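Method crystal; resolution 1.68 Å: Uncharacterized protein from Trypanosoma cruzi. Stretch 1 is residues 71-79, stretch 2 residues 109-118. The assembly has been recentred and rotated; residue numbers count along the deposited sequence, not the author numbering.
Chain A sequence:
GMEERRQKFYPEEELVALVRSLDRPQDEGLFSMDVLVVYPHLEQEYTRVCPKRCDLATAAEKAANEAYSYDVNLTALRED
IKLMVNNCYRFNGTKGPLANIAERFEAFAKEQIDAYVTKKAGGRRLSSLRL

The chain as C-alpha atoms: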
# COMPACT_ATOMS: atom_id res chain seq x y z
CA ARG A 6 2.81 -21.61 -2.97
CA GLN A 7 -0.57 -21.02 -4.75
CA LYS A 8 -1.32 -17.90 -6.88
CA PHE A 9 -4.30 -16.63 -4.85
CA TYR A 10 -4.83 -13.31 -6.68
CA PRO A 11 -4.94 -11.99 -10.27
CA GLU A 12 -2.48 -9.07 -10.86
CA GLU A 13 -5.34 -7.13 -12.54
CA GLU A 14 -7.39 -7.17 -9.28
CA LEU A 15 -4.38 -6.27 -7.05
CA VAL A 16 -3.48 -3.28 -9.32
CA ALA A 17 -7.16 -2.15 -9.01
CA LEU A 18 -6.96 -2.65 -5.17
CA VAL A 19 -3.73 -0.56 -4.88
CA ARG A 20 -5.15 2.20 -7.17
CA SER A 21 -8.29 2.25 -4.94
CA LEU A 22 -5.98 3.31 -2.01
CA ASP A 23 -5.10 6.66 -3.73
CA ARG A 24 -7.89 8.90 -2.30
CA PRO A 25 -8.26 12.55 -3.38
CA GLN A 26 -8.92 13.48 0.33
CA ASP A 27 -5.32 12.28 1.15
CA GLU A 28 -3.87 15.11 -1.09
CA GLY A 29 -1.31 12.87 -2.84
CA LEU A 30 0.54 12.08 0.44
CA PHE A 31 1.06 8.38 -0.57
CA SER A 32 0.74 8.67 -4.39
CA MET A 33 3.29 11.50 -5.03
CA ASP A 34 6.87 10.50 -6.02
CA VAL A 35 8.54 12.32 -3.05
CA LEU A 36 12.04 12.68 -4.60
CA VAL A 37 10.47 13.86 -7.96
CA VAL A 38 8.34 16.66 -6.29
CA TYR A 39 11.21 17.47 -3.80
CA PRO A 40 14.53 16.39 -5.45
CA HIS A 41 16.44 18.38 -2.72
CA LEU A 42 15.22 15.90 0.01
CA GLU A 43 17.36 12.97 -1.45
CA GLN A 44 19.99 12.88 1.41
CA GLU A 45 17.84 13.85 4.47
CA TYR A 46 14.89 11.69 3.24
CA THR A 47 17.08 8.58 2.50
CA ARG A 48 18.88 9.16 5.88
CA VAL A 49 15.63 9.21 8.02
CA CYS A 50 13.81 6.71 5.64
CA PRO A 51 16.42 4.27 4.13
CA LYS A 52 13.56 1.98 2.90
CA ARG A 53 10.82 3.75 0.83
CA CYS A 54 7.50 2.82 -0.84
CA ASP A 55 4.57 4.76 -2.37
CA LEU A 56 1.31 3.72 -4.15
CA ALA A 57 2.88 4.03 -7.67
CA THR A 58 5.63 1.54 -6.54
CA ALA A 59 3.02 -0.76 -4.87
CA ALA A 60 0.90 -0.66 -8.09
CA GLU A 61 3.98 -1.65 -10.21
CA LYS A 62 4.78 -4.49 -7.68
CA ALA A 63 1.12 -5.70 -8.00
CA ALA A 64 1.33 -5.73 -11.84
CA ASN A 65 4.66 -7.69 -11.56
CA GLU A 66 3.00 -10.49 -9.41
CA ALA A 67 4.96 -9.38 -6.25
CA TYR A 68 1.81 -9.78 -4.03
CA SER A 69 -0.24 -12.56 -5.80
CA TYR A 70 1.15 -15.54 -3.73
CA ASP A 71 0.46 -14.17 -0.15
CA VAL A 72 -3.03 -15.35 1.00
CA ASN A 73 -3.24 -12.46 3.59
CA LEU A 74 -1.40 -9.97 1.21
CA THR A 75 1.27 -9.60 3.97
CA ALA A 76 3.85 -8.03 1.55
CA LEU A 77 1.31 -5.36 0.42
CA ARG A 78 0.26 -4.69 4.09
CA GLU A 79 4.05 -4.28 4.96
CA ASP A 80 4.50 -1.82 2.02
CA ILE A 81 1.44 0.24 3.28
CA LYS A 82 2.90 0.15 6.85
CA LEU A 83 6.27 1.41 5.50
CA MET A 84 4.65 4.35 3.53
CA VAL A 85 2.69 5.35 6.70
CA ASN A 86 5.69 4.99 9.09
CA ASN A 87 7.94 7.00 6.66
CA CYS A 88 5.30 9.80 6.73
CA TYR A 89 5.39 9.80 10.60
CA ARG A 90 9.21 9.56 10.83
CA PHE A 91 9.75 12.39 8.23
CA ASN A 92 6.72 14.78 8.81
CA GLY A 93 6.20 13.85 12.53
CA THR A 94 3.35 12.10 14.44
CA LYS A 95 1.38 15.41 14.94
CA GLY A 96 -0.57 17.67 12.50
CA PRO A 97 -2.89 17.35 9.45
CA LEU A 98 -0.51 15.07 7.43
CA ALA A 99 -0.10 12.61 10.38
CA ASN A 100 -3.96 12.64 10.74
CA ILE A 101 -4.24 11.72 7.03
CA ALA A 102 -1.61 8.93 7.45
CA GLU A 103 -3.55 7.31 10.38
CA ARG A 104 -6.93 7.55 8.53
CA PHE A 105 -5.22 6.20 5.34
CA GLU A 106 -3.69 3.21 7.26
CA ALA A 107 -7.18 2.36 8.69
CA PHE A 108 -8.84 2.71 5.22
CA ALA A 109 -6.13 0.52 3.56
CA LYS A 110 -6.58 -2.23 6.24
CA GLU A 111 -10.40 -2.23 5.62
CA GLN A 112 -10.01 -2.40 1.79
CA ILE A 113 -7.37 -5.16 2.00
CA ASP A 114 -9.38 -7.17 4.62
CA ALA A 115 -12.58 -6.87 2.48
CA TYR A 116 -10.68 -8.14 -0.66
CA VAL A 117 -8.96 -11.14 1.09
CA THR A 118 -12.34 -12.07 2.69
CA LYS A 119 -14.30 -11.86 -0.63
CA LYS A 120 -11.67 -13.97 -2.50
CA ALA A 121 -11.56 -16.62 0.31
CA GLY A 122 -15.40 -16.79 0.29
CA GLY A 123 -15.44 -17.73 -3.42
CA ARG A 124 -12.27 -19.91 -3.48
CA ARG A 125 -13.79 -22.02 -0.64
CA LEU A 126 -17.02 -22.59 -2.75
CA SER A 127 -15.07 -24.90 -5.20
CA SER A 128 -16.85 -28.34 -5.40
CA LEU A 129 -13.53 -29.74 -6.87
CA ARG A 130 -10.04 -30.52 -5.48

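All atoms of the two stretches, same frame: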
# COMPACT_ATOMS: atom_id res chain seq x y z
N ASP A 71 0.68 -14.32 -1.62
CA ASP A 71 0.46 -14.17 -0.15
C ASP A 71 -1.04 -14.20 0.14
O ASP A 71 -1.69 -13.21 -0.16
CB ASP A 71 1.00 -12.86 0.42
CG ASP A 71 2.50 -12.67 0.34
OD1 ASP A 71 3.22 -13.69 0.18
OD2 ASP A 71 2.93 -11.50 0.45
N VAL A 72 -1.56 -15.24 0.78
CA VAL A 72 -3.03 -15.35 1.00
C VAL A 72 -3.53 -14.13 1.81
O VAL A 72 -4.65 -13.65 1.53
CB VAL A 72 -3.44 -16.69 1.63
CG1 VAL A 72 -3.00 -16.84 3.08
CG2 VAL A 72 -4.94 -16.91 1.51
N ASN A 73 -2.75 -13.61 2.78
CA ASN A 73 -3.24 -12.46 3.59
C ASN A 73 -2.62 -11.15 3.07
O ASN A 73 -2.72 -10.16 3.78
CB ASN A 73 -3.03 -12.63 5.10
CG ASN A 73 -3.83 -11.62 5.90
OD1 ASN A 73 -5.00 -11.35 5.62
ND2 ASN A 73 -3.21 -11.00 6.90
N LEU A 74 -2.03 -11.15 1.86
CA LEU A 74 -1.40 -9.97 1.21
C LEU A 74 -0.42 -9.30 2.19
O LEU A 74 -0.32 -8.06 2.20
CB LEU A 74 -2.49 -8.99 0.74
CG LEU A 74 -3.32 -9.45 -0.47
CD1 LEU A 74 -4.44 -8.47 -0.75
CD2 LEU A 74 -2.47 -9.61 -1.72
N THR A 75 0.34 -10.10 2.93
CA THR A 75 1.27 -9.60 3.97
C THR A 75 2.24 -8.57 3.37
O THR A 75 2.48 -7.53 4.03
CB THR A 75 2.04 -10.76 4.62
OG1 THR A 75 1.06 -11.68 5.10
CG2 THR A 75 2.95 -10.30 5.73
N ALA A 76 2.82 -8.87 2.21
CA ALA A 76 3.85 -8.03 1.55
C ALA A 76 3.27 -6.65 1.22
O ALA A 76 3.96 -5.62 1.43
CB ALA A 76 4.35 -8.73 0.31
N LEU A 77 2.03 -6.63 0.74
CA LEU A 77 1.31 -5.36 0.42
C LEU A 77 1.03 -4.62 1.73
O LEU A 77 1.27 -3.40 1.77
CB LEU A 77 0.01 -5.63 -0.34
CG LEU A 77 -0.88 -4.41 -0.54
CD1 LEU A 77 -0.14 -3.28 -1.24
CD2 LEU A 77 -2.14 -4.77 -1.32
N ARG A 78 0.53 -5.31 2.76
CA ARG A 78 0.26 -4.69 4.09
C ARG A 78 1.55 -4.08 4.66
O ARG A 78 1.47 -2.97 5.24
CB ARG A 78 -0.35 -5.69 5.08
CG ARG A 78 -1.74 -6.19 4.72
CD ARG A 78 -2.16 -7.24 5.75
NE ARG A 78 -3.37 -8.00 5.45
CZ ARG A 78 -4.62 -7.62 5.67
NH1 ARG A 78 -4.91 -6.41 6.15
NH2 ARG A 78 -5.61 -8.43 5.36
N GLU A 79 2.69 -4.78 4.55
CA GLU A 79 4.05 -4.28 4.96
C GLU A 79 4.44 -3.03 4.16
O GLU A 79 4.99 -2.08 4.76
CB GLU A 79 5.11 -5.36 4.76
N ALA A 109 -6.88 1.52 4.34
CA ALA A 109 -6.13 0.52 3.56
C ALA A 109 -6.38 -0.86 4.19
O ALA A 109 -6.70 -1.81 3.47
CB ALA A 109 -4.68 0.89 3.53
N LYS A 110 -6.28 -0.97 5.51
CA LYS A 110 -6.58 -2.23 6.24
C LYS A 110 -7.99 -2.72 5.89
O LYS A 110 -8.15 -3.93 5.64
CB LYS A 110 -6.51 -2.08 7.76
CG LYS A 110 -6.80 -3.35 8.55
CD LYS A 110 -6.49 -3.20 10.02
CE LYS A 110 -7.30 -4.08 10.96
NZ LYS A 110 -7.78 -5.33 10.33
N GLU A 111 -8.99 -1.85 5.90
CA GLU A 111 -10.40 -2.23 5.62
C GLU A 111 -10.50 -2.75 4.18
O GLU A 111 -11.17 -3.79 3.97
CB GLU A 111 -11.35 -1.06 5.81
CG GLU A 111 -12.80 -1.50 5.79
N GLN A 112 -9.89 -2.05 3.23
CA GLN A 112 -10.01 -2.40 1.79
C GLN A 112 -9.33 -3.75 1.59
O GLN A 112 -9.90 -4.66 0.92
CB GLN A 112 -9.40 -1.31 0.90
CG GLN A 112 -10.14 0.01 1.01
CD GLN A 112 -11.63 -0.15 0.83
OE1 GLN A 112 -12.10 -0.48 -0.24
NE2 GLN A 112 -12.40 0.06 1.89
N ILE A 113 -8.16 -3.91 2.19
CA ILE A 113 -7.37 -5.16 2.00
C ILE A 113 -8.12 -6.32 2.67
O ILE A 113 -8.25 -7.38 2.03
CB ILE A 113 -5.92 -5.01 2.47
CG1 ILE A 113 -5.16 -3.99 1.61
CG2 ILE A 113 -5.20 -6.35 2.46
CD1 ILE A 113 -3.86 -3.50 2.23
N ASP A 114 -8.60 -6.13 3.90
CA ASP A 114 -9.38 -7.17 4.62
C ASP A 114 -10.59 -7.59 3.77
O ASP A 114 -10.84 -8.82 3.64
CB ASP A 114 -9.88 -6.66 5.98
CG ASP A 114 -8.82 -6.52 7.05
OD1 ASP A 114 -7.67 -6.91 6.81
OD2 ASP A 114 -9.18 -5.99 8.15
N ALA A 115 -11.32 -6.62 3.22
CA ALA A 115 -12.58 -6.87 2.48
C ALA A 115 -12.25 -7.71 1.23
O ALA A 115 -13.01 -8.66 0.92
CB ALA A 115 -13.25 -5.56 2.14
N TYR A 116 -11.10 -7.43 0.58
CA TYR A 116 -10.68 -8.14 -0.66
C TYR A 116 -10.31 -9.59 -0.31
O TYR A 116 -10.79 -10.53 -0.97
CB TYR A 116 -9.50 -7.43 -1.33
CG TYR A 116 -9.01 -8.16 -2.56
CD1 TYR A 116 -9.73 -8.10 -3.75
CD2 TYR A 116 -7.90 -8.98 -2.52
CE1 TYR A 116 -9.33 -8.81 -4.87
CE2 TYR A 116 -7.48 -9.69 -3.63
CZ TYR A 116 -8.20 -9.62 -4.81
OH TYR A 116 -7.76 -10.33 -5.90
N VAL A 117 -9.47 -9.78 0.70
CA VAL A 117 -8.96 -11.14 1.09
C VAL A 117 -10.16 -11.99 1.53
O VAL A 117 -10.27 -13.17 1.11
CB VAL A 117 -7.87 -11.01 2.16
CG1 VAL A 117 -7.51 -12.33 2.81
CG2 VAL A 117 -6.63 -10.36 1.55
N THR A 118 -11.11 -11.38 2.23
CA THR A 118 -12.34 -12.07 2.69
C THR A 118 -13.21 -12.49 1.51
O THR A 118 -13.64 -13.67 1.46
CB THR A 118 -13.11 -11.23 3.71
OG1 THR A 118 -12.18 -11.06 4.78
CG2 THR A 118 -14.39 -11.90 4.15

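Stretch 1 enters through a type I turn, Asp 71 to Leu 74, closed by Leu 74 N to Asp 71 O at 2.9 Å, and then runs as a helix from Thr 75, nearly antiparallel (172°) to the helix of stretch 2. The axes approach to 11.3 Å, and the contact buries 386 Å², both sides summed. Asp 71 does not reach stretch 2; its OD2 accepts a hydrogen bond from Ala 76 N (3.2 Å, 152°), tying the turn to the first helical turn. Val 72 points sideways, and its contact is made by the backbone: Val 72 O lies 3.4 Å from Val 117 CG1.

Asn 73 starts sideways, but with chi1 t its amide end comes nearer to stretch 2, where Asn 73 OD1 lies 3.9 Å from Val 117 CG1. Asn 73 O accepts from Arg 78 NE (2.8 Å, 158°) and Asn 73 OD1 from Arg 78 NH2 (3.0 Å, 138°), so this residue steadies the arginine. Leu 74, at the N-cap position, points toward stretch 2 and is buried. Its CD1 meets Val 117 CG2 at 3.7 Å, and both Ile 113 CG2 and Tyr 116 CD2 at 3.9 Å, an apolar cluster that suits a branched aliphatic side chain. Thr 75 points away and stays exposed. One helical turn after Leu 74, Leu 77 extends the apolar contact, its CD2 4.1 Å from Ile 113 CD1.

Arg 78 starts sideways, but its long side chain, m-t-t through chi3, carries the guanidinium into a hole formed by Lys 110, Ile 113, Asp 114 and Val 117. Arg 78 NH1 and NH2 each donate to Asp 114 OD1 at 2.9 Å (142° and 139°), forming a salt bridge near the guanidinium plane, while Ile 113 CG2 covers one face, 3.5 Å from Arg 78 CZ. Asp 114 OD2 is engaged separately, by Lys 110 NZ at 2.7 Å, so the carboxylate joins two cations.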